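Side-chain contacts in Cyclase/dehydrase (Mycobacterium smegmatis str. MC2 155, PDB 5Z8O), which is of unknown function but, as a START superfamily member of the polyketide cyclase/dehydrase family, probably binds a lipid or another hydrophobic ligand: residues B[109-114]-B[120-125]; B[89-94]-B[128-133]. All coordinates share one frame; numbering follows the deposited sequence.

Contact 1: B[109-114]-B[120-125]; sequences LDVEVK and PMVKKL
Val122, on the first turns of helix 119-144, sets its two methyl groups against two valines of strand 103-113. Each branch has its own partner. CG1 of Val122 meets CG2 of Val111 at 3.6 Å. CG2 of Val122 meets CG2 of Val113 at 3.7 Å. The bond from CA to CB of Val122 points toward the strand, and chi1 (175°) decides which methyl meets which valine: CG1 lies opposite the backbone N and CG2 opposite the carbonyl carbon. Val111 and Val113 stand two residues apart on one face of the sheet and share nearly the same rotamer. In both, CG2 sits between the backbone N and the carbonyl carbon, and it is this branch that touches the helix. The two approaches differ. Val113 and Val122 meet tip to tip, whereas Val111 and Val122 lie alongside each other, pointing opposite ways. The CA atoms of Val113 and Val122, 7.5 Å apart, are the closest such pair across the two segments. One turn further along the helix, Ala126 also packs on Val111. On the other face of the strand, Asp110 forms a salt bridge with Lys88. The contact belongs to the packing of the C-terminal helix on the sheet in the helix-grip fold. Within these segments that packing is methyl on methyl, with no polar pair to fix its direction.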
loop_
_atom_site.group_PDB
_atom_site.type_symbol
_atom_site.label_atom_id
_atom_site.label_comp_id
_atom_site.label_asym_id
_atom_site.label_seq_id
_atom_site.Cartn_x
_atom_site.Cartn_y
_atom_site.Cartn_z
ATOM N N LEU B 109 -9.946 -19.550 -0.341
ATOM C CA LEU B 109 -10.049 -18.133 -0.666
ATOM C C LEU B 109 -11.454 -17.640 -0.357
ATOM O O LEU B 109 -12.435 -18.182 -0.874
ATOM C CB LEU B 109 -9.696 -17.884 -2.133
ATOM C CG LEU B 109 -9.856 -16.443 -2.612
ATOM C CD1 LEU B 109 -8.787 -15.548 -1.977
ATOM C CD2 LEU B 109 -9.793 -16.378 -4.128
ATOM N N ASP B 110 -11.543 -16.620 0.493
ATOM C CA ASP B 110 -12.810 -16.067 0.961
ATOM C C ASP B 110 -12.786 -14.571 0.679
ATOM O O ASP B 110 -12.048 -13.830 1.337
ATOM C CB ASP B 110 -13.018 -16.355 2.448
ATOM C CG ASP B 110 -14.433 -16.073 2.904
ATOM O OD1 ASP B 110 -15.318 -15.927 2.037
ATOM O OD2 ASP B 110 -14.660 -16.013 4.130
ATOM N N VAL B 111 -13.575 -14.124 -0.301
ATOM C CA VAL B 111 -13.513 -12.743 -0.761
ATOM C C VAL B 111 -14.885 -12.081 -0.663
ATOM O O VAL B 111 -15.934 -12.729 -0.700
ATOM C CB VAL B 111 -12.969 -12.632 -2.202
ATOM C CG1 VAL B 111 -11.600 -13.268 -2.303
ATOM C CG2 VAL B 111 -13.922 -13.281 -3.184
ATOM N N GLU B 112 -14.846 -10.753 -0.556
ATOM C CA GLU B 112 -15.998 -9.861 -0.601
ATOM C C GLU B 112 -15.616 -8.749 -1.566
ATOM O O GLU B 112 -14.517 -8.197 -1.458
ATOM C CB GLU B 112 -16.282 -9.222 0.772
ATOM C CG GLU B 112 -16.980 -10.000 1.902
ATOM C CD GLU B 112 -18.166 -10.829 1.485
ATOM O OE1 GLU B 112 -18.307 -11.959 1.993
ATOM O OE2 GLU B 112 -18.969 -10.345 0.663
ATOM N N VAL B 113 -16.502 -8.401 -2.495
ATOM C CA VAL B 113 -16.204 -7.334 -3.445
ATOM C C VAL B 113 -17.027 -6.112 -3.065
ATOM O O VAL B 113 -18.105 -6.224 -2.470
ATOM C CB VAL B 113 -16.457 -7.745 -4.912
ATOM C CG1 VAL B 113 -15.480 -8.836 -5.334
ATOM C CG2 VAL B 113 -17.887 -8.203 -5.099
ATOM N N LYS B 114 -16.518 -4.930 -3.429
ATOM C CA LYS B 114 -17.181 -3.688 -3.036
ATOM C C LYS B 114 -18.503 -3.506 -3.767
ATOM O O LYS B 114 -19.522 -3.180 -3.148
ATOM C CB LYS B 114 -16.268 -2.483 -3.275
ATOM C CG LYS B 114 -15.094 -2.405 -2.314
ATOM C CD LYS B 114 -14.111 -1.316 -2.714
ATOM C CE LYS B 114 -12.983 -1.200 -1.696
ATOM N NZ LYS B 114 -12.180 0.040 -1.871
ATOM N N PRO B 120 -23.020 -15.980 -6.147
ATOM C CA PRO B 120 -22.561 -17.023 -7.082
ATOM C C PRO B 120 -21.555 -16.523 -8.103
ATOM O O PRO B 120 -20.660 -17.281 -8.497
ATOM C CB PRO B 120 -23.861 -17.484 -7.756
ATOM C CG PRO B 120 -24.925 -17.171 -6.776
ATOM C CD PRO B 120 -24.491 -15.921 -6.072
ATOM N N MET B 121 -21.673 -15.269 -8.544
ATOM C CA MET B 121 -20.732 -14.747 -9.530
ATOM C C MET B 121 -19.375 -14.453 -8.901
ATOM O O MET B 121 -18.332 -14.668 -9.531
ATOM C CB MET B 121 -21.307 -13.497 -10.190
ATOM C CG MET B 121 -20.472 -12.989 -11.345
ATOM S SD MET B 121 -21.356 -11.809 -12.374
ATOM C CE MET B 121 -22.905 -12.669 -12.638
ATOM N N VAL B 122 -19.369 -13.955 -7.661
ATOM C CA VAL B 122 -18.110 -13.727 -6.954
ATOM C C VAL B 122 -17.355 -15.038 -6.773
ATOM O O VAL B 122 -16.140 -15.109 -6.991
ATOM C CB VAL B 122 -18.363 -13.033 -5.604
ATOM C CG1 VAL B 122 -17.062 -12.908 -4.825
ATOM C CG2 VAL B 122 -18.972 -11.658 -5.829
ATOM N N LYS B 123 -18.057 -16.096 -6.369
ATOM C CA LYS B 123 -17.357 -17.350 -6.118
ATOM C C LYS B 123 -16.864 -17.979 -7.417
ATOM O O LYS B 123 -15.820 -18.640 -7.426
ATOM C CB LYS B 123 -18.253 -18.322 -5.352
ATOM C CG LYS B 123 -17.649 -19.709 -5.218
ATOM C CD LYS B 123 -18.706 -20.795 -5.240
ATOM C CE LYS B 123 -19.849 -20.482 -4.297
ATOM N NZ LYS B 123 -19.336 -20.152 -2.945
ATOM N N LYS B 124 -17.583 -17.767 -8.522
ATOM C CA LYS B 124 -17.089 -18.235 -9.812
ATOM C C LYS B 124 -15.775 -17.552 -10.173
ATOM O O LYS B 124 -14.831 -18.209 -10.625
ATOM C CB LYS B 124 -18.137 -17.998 -10.901
ATOM C CG LYS B 124 -17.726 -18.540 -12.260
ATOM C CD LYS B 124 -18.877 -18.505 -13.255
ATOM C CE LYS B 124 -18.840 -17.250 -14.111
ATOM N NZ LYS B 124 -17.588 -17.160 -14.913
ATOM N N LEU B 125 -15.689 -16.237 -9.965
ATOM C CA LEU B 125 -14.464 -15.519 -10.305
ATOM C C LEU B 125 -13.325 -15.891 -9.365
ATOM O O LEU B 125 -12.169 -15.996 -9.793
ATOM C CB LEU B 125 -14.713 -14.010 -10.275
ATOM C CG LEU B 125 -15.760 -13.497 -11.268
ATOM C CD1 LEU B 125 -16.023 -12.007 -11.080
ATOM C CD2 LEU B 125 -15.344 -13.808 -12.687
#

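Contact 2: B[89-94]-B[128-133]; sequences QEQRFS and ETLEHL
Gln91 overlaps the end of Leu130 with its amide: OE1 lies 3.6 Å from Leu130 CD2. The two side chains pass side by side with their ends facing contrary ways. Gln91 CG is opposite the backbone N (chi1 -175°), and the chain stays extended beyond it, which brings OE1 within contact of that methyl. The same OE1 is also 4.2 Å from CD2 of Leu133. These are van der Waals contacts between a carbonyl oxygen and methyl groups. Phe93 supplies the aromatic part. Leu133 CD2 comes to the edge of its ring, near the ring plane, 3.9 Å from CE2 and 4.1 Å from CZ. The bond from CA to CB of Leu133 points toward the strand, and chi1 (175°) sets CG opposite the backbone N, with CD2 the methyl that reaches the ring edge. The axes of strand 89-94 and helix 128-133 make an angle of 38°. They stay 12.7 Å apart at closest approach, a gap spanned by these long side chains. Here the C-terminal helix of the helix-grip fold covers strand 86-97, which lies between strands 75-83 and 103-113. Gln91 also packs on Leu109 of strand 103-113, Leu130 reaches Val4 and Lys6 of strand 4-10, and Leu133 touches Asn31, just after helix 27-30.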
loop_
_atom_site.group_PDB
_atom_site.type_symbol
_atom_site.label_atom_id
_atom_site.label_comp_id
_atom_site.label_asym_id
_atom_site.label_seq_id
_atom_site.Cartn_x
_atom_site.Cartn_y
_atom_site.Cartn_z
ATOM N N GLN B 89 -10.537 -10.144 1.662
ATOM C CA GLN B 89 -9.873 -11.212 0.921
ATOM C C GLN B 89 -9.001 -11.980 1.904
ATOM O O GLN B 89 -7.960 -11.479 2.339
ATOM C CB GLN B 89 -9.054 -10.670 -0.245
ATOM C CG GLN B 89 -8.462 -11.762 -1.120
ATOM C CD GLN B 89 -6.995 -11.980 -0.856
ATOM O OE1 GLN B 89 -6.313 -11.097 -0.334
ATOM N NE2 GLN B 89 -6.496 -13.162 -1.199
ATOM N N GLU B 90 -9.444 -13.177 2.277
ATOM C CA GLU B 90 -8.721 -14.033 3.207
ATOM C C GLU B 90 -8.321 -15.308 2.479
ATOM O O GLU B 90 -9.184 -16.027 1.964
ATOM C CB GLU B 90 -9.584 -14.341 4.428
ATOM C CG GLU B 90 -9.931 -13.100 5.239
ATOM C CD GLU B 90 -10.805 -13.413 6.436
ATOM O OE1 GLU B 90 -11.150 -14.599 6.619
ATOM O OE2 GLU B 90 -11.167 -12.472 7.173
ATOM N N GLN B 91 -7.015 -15.568 2.409
ATOM C CA GLN B 91 -6.484 -16.695 1.651
ATOM C C GLN B 91 -5.547 -17.512 2.528
ATOM O O GLN B 91 -4.636 -16.958 3.152
ATOM C CB GLN B 91 -5.755 -16.218 0.392
ATOM C CG GLN B 91 -5.281 -17.355 -0.497
ATOM C CD GLN B 91 -4.924 -16.895 -1.891
ATOM O OE1 GLN B 91 -5.529 -17.329 -2.870
ATOM N NE2 GLN B 91 -3.933 -16.018 -1.991
ATOM N N ARG B 92 -5.774 -18.824 2.583
ATOM C CA ARG B 92 -4.981 -19.727 3.407
ATOM C C ARG B 92 -4.312 -20.776 2.528
ATOM O O ARG B 92 -4.988 -21.453 1.747
ATOM C CB ARG B 92 -5.860 -20.398 4.471
ATOM C CG ARG B 92 -5.113 -21.270 5.457
ATOM C CD ARG B 92 -6.085 -21.969 6.397
ATOM N NE ARG B 92 -6.999 -21.010 7.012
ATOM C CZ ARG B 92 -6.776 -20.385 8.165
ATOM N NH1 ARG B 92 -5.661 -20.615 8.845
ATOM N NH2 ARG B 92 -7.670 -19.528 8.638
ATOM N N PHE B 93 -2.989 -20.896 2.645
ATOM C CA PHE B 93 -2.220 -21.956 1.998
ATOM C C PHE B 93 -1.804 -22.989 3.036
ATOM O O PHE B 93 -1.233 -22.631 4.069
ATOM C CB PHE B 93 -0.965 -21.414 1.309
ATOM C CG PHE B 93 -1.236 -20.401 0.241
ATOM C CD1 PHE B 93 -1.248 -19.048 0.534
ATOM C CD2 PHE B 93 -1.454 -20.802 -1.068
ATOM C CE1 PHE B 93 -1.485 -18.113 -0.456
ATOM C CE2 PHE B 93 -1.693 -19.873 -2.061
ATOM C CZ PHE B 93 -1.708 -18.527 -1.755
ATOM N N SER B 94 -2.072 -24.265 2.753
ATOM C CA SER B 94 -1.648 -25.376 3.602
ATOM C C SER B 94 -0.838 -26.362 2.767
ATOM O O SER B 94 -1.310 -26.830 1.725
ATOM C CB SER B 94 -2.852 -26.066 4.244
ATOM O OG SER B 94 -3.561 -25.160 5.072
ATOM N N GLU B 128 -11.957 -19.186 -10.434
ATOM C CA GLU B 128 -11.088 -19.032 -11.595
ATOM C C GLU B 128 -9.726 -18.491 -11.192
ATOM O O GLU B 128 -8.710 -18.888 -11.760
ATOM C CB GLU B 128 -11.748 -18.128 -12.634
ATOM C CG GLU B 128 -13.018 -18.718 -13.222
ATOM C CD GLU B 128 -13.602 -17.872 -14.332
ATOM O OE1 GLU B 128 -12.968 -16.865 -14.713
ATOM O OE2 GLU B 128 -14.698 -18.215 -14.824
ATOM N N THR B 129 -9.682 -17.598 -10.204
ATOM C CA THR B 129 -8.397 -17.096 -9.731
ATOM C C THR B 129 -7.526 -18.227 -9.180
ATOM O O THR B 129 -6.310 -18.245 -9.403
ATOM C CB THR B 129 -8.623 -16.003 -8.681
ATOM O OG1 THR B 129 -9.344 -14.915 -9.275
ATOM C CG2 THR B 129 -7.301 -15.475 -8.148
ATOM N N LEU B 130 -8.128 -19.173 -8.445
ATOM C CA LEU B 130 -7.361 -20.273 -7.851
ATOM C C LEU B 130 -6.825 -21.268 -8.886
ATOM O O LEU B 130 -5.684 -21.726 -8.765
ATOM C CB LEU B 130 -8.213 -21.006 -6.817
ATOM C CG LEU B 130 -8.545 -20.265 -5.519
ATOM C CD1 LEU B 130 -9.166 -21.219 -4.502
ATOM C CD2 LEU B 130 -7.296 -19.613 -4.946
ATOM N N GLU B 131 -7.622 -21.617 -9.902
ATOM C CA GLU B 131 -7.123 -22.458 -10.991
ATOM C C GLU B 131 -5.891 -21.833 -11.597
ATOM O O GLU B 131 -4.967 -22.519 -12.064
ATOM C CB GLU B 131 -8.192 -22.582 -12.079
ATOM C CG GLU B 131 -9.270 -23.541 -11.765
ATOM C CD GLU B 131 -8.698 -24.923 -11.694
ATOM O OE1 GLU B 131 -9.127 -25.721 -10.840
ATOM O OE2 GLU B 131 -7.781 -25.196 -12.499
ATOM N N HIS B 132 -5.925 -20.511 -11.614
ATOM C CA HIS B 132 -5.085 -19.646 -12.400
ATOM C C HIS B 132 -3.726 -19.553 -11.717
ATOM O O HIS B 132 -2.677 -19.758 -12.335
ATOM C CB HIS B 132 -5.892 -18.355 -12.409
ATOM C CG HIS B 132 -6.643 -18.166 -13.671
ATOM N ND1 HIS B 132 -6.307 -17.315 -14.680
ATOM C CD2 HIS B 132 -7.699 -18.869 -14.116
ATOM C CE1 HIS B 132 -7.196 -17.419 -15.651
ATOM N NE2 HIS B 132 -8.025 -18.376 -15.345
ATOM N N LEU B 133 -3.777 -19.352 -10.398
ATOM C CA LEU B 133 -2.653 -19.494 -9.477
ATOM C C LEU B 133 -2.089 -20.915 -9.468
ATOM O O LEU B 133 -0.869 -21.111 -9.392
ATOM C CB LEU B 133 -3.155 -19.129 -8.089
ATOM C CG LEU B 133 -2.204 -19.310 -6.933
ATOM C CD1 LEU B 133 -1.065 -18.328 -7.103
ATOM C CD2 LEU B 133 -2.955 -19.123 -5.622
#

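Overall arrangement
Contacts 1 and 2 lie along the same C-terminal helix, 119-144, with centres about 11 Å apart. Contact 1 uses its start and contact 2 a later part. The strand partners, 103-113 and 86-97, are neighbours in the antiparallel sheet and follow each other in the chain. The segment order is 89-94, 109-114, 120-125, 128-133, so contact 2 encloses contact 1. Between the contacts, Leu109 CD1 packs on Gln89 NE2 at 3.4 Å. A long C-terminal helix lying over a curved antiparallel sheet is the helix-grip fold of START and Bet v 1-like proteins. In relatives, the space between the two commonly holds a hydrophobic ligand.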